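Local coordinates for Z5138 gene product (Escherichia coli, PDB 1XOU), which probably acts as a type III secretion chaperone of the LEE system, binding the secreted proteins EspA and EspB before their export, at residues N39-K44 against P49-K54. The protein carries 1 engineered substitution. Numbering follows the deposited sequence.
Sequences NELSEK and PQAAEK
K44 swings CG to the side opposite its own backbone nitrogen (chi1 -164°) and, with a bend at chi3, reaches across an antiparallel helical hairpin to A51 and K54. K54 answers from the other arm with CG turned away from its carbonyl carbon (chi1 -81°) and a bend of its own at chi3. The hairpin is formed by helices 3-47 and 49-64, and the contact lies at its closed end, where the chain turns back on itself. The short axes come within 8.3 Å and run at 138° to each other, so the two arms already diverge on leaving the turn. Small size at A51 permits this approach: its CB points at helix 3-47 and fits between the branched end of L41 and the backbone and aliphatic chain of K44. L41 makes the apolar part of the contact with both methyls, CD2 lying against A51 CB and CD1 reaching K54 CB at 3.9 Å. The L41 and K54 side chains cross at about a right angle, so the methylene chain of K54 extends past the leucine methyls and takes its amine on toward K44. L41 and A51 are buried, and L41 also packs on an apolar side chain of the chain of another protein in the assembly, so the turn of the hairpin lies within reach of that partner; K54 lies on the backbone of that chain. Just ahead of helix 49-64, D48 accepts a hydrogen bond from Q50 N through OD2. At the polar edge of the contact the two lysine amines converge, like-charged donors with no bond between them. K44 CE lies 3.8 Å from A51 CB, while K44 NZ and K54 NZ stand 3.2 Å apart.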
loop_
_atom_site.group_PDB
_atom_site.type_symbol
_atom_site.label_atom_id
_atom_site.label_comp_id
_atom_site.label_asym_id
_atom_site.label_seq_id
_atom_site.Cartn_x
_atom_site.Cartn_y
_atom_site.Cartn_z
ATOM N N ASN B 39 15.707 -14.519 -2.661
ATOM C CA ASN B 39 17.065 -14.779 -3.112
ATOM C C ASN B 39 17.513 -16.140 -2.593
ATOM O O ASN B 39 18.259 -16.855 -3.266
ATOM C CB ASN B 39 18.023 -13.708 -2.616
ATOM C CG ASN B 39 17.657 -12.331 -3.116
ATOM O OD1 ASN B 39 17.479 -12.111 -4.327
ATOM N ND2 ASN B 39 17.535 -11.384 -2.187
ATOM N N GLU B 40 17.066 -16.497 -1.393
ATOM C CA GLU B 40 17.424 -17.784 -0.831
ATOM C C GLU B 40 16.800 -18.854 -1.708
ATOM O O GLU B 40 17.430 -19.873 -1.996
ATOM C CB GLU B 40 16.917 -17.904 0.604
ATOM C CG GLU B 40 17.611 -16.944 1.569
ATOM C CD GLU B 40 16.920 -16.841 2.929
ATOM O OE1 GLU B 40 15.800 -17.387 3.083
ATOM O OE2 GLU B 40 17.500 -16.202 3.837
ATOM N N LEU B 41 15.569 -18.622 -2.154
ATOM C CA LEU B 41 14.904 -19.593 -3.013
ATOM C C LEU B 41 15.736 -19.814 -4.277
ATOM O O LEU B 41 15.716 -20.893 -4.853
ATOM C CB LEU B 41 13.511 -19.116 -3.410
ATOM C CG LEU B 41 12.439 -20.212 -3.394
ATOM C CD1 LEU B 41 11.273 -19.802 -4.283
ATOM C CD2 LEU B 41 13.032 -21.518 -3.871
ATOM N N SER B 42 16.457 -18.785 -4.713
ATOM C CA SER B 42 17.306 -18.903 -5.896
ATOM C C SER B 42 18.418 -19.895 -5.602
ATOM O O SER B 42 18.560 -20.904 -6.287
ATOM C CB SER B 42 17.932 -17.556 -6.253
ATOM O OG SER B 42 16.968 -16.686 -6.795
ATOM N N GLU B 43 19.210 -19.593 -4.579
ATOM C CA GLU B 43 20.307 -20.460 -4.183
ATOM C C GLU B 43 19.853 -21.905 -4.132
ATOM O O GLU B 43 20.525 -22.778 -4.666
ATOM C CB GLU B 43 20.846 -20.041 -2.820
ATOM C CG GLU B 43 21.427 -18.643 -2.811
ATOM C CD GLU B 43 22.535 -18.471 -3.838
ATOM O OE1 GLU B 43 23.602 -19.110 -3.688
ATOM O OE2 GLU B 43 22.335 -17.700 -4.801
ATOM N N LYS B 44 18.708 -22.163 -3.508
ATOM C CA LYS B 44 18.218 -23.530 -3.408
ATOM C C LYS B 44 17.809 -24.072 -4.774
ATOM O O LYS B 44 17.851 -25.278 -5.005
ATOM C CB LYS B 44 17.038 -23.621 -2.423
ATOM C CG LYS B 44 16.731 -25.065 -1.968
ATOM C CD LYS B 44 15.679 -25.157 -0.848
ATOM C CE LYS B 44 14.247 -24.970 -1.367
ATOM N NZ LYS B 44 13.177 -25.060 -0.314
ATOM N N PRO B 49 15.203 -28.679 -8.111
ATOM C CA PRO B 49 14.219 -28.328 -9.140
ATOM C C PRO B 49 12.832 -28.010 -8.588
ATOM O O PRO B 49 11.981 -27.482 -9.303
ATOM C CB PRO B 49 14.216 -29.558 -10.039
ATOM C CG PRO B 49 14.421 -30.655 -9.069
ATOM C CD PRO B 49 15.530 -30.114 -8.187
ATOM N N GLN B 50 12.599 -28.345 -7.323
ATOM C CA GLN B 50 11.317 -28.057 -6.693
ATOM C C GLN B 50 11.338 -26.551 -6.458
ATOM O O GLN B 50 10.342 -25.858 -6.639
ATOM C CB GLN B 50 11.200 -28.791 -5.349
ATOM C CG GLN B 50 9.776 -29.206 -4.960
ATOM C CD GLN B 50 9.289 -30.455 -5.706
ATOM O OE1 GLN B 50 9.879 -31.538 -5.583
ATOM N NE2 GLN B 50 8.208 -30.305 -6.482
ATOM N N ALA B 51 12.504 -26.058 -6.058
ATOM C CA ALA B 51 12.703 -24.642 -5.802
ATOM C C ALA B 51 12.623 -23.867 -7.116
ATOM O O ALA B 51 12.009 -22.806 -7.192
ATOM C CB ALA B 51 14.071 -24.423 -5.137
ATOM N N ALA B 52 13.255 -24.408 -8.149
ATOM C CA ALA B 52 13.266 -23.773 -9.456
ATOM C C ALA B 52 11.847 -23.566 -9.973
ATOM O O ALA B 52 11.524 -22.507 -10.506
ATOM C CB ALA B 52 14.070 -24.621 -10.434
ATOM N N GLU B 53 11.003 -24.580 -9.815
ATOM C CA GLU B 53 9.623 -24.498 -10.266
ATOM C C GLU B 53 8.846 -23.450 -9.460
ATOM O O GLU B 53 7.966 -22.771 -9.993
ATOM C CB GLU B 53 8.959 -25.864 -10.135
ATOM C CG GLU B 53 7.528 -25.913 -10.642
ATOM C CD GLU B 53 7.420 -25.671 -12.147
ATOM O OE1 GLU B 53 6.273 -25.651 -12.666
ATOM O OE2 GLU B 53 8.479 -25.504 -12.804
ATOM N N LYS B 54 9.167 -23.328 -8.172
ATOM C CA LYS B 54 8.523 -22.347 -7.308
ATOM C C LYS B 54 8.915 -20.961 -7.792
ATOM O O LYS B 54 8.062 -20.119 -8.063
ATOM C CB LYS B 54 8.962 -22.534 -5.843
ATOM C CG LYS B 54 8.210 -23.647 -5.097
ATOM C CD LYS B 54 8.600 -23.754 -3.609
ATOM C CE LYS B 54 10.049 -24.235 -3.430
ATOM N NZ LYS B 54 10.499 -24.417 -1.999
#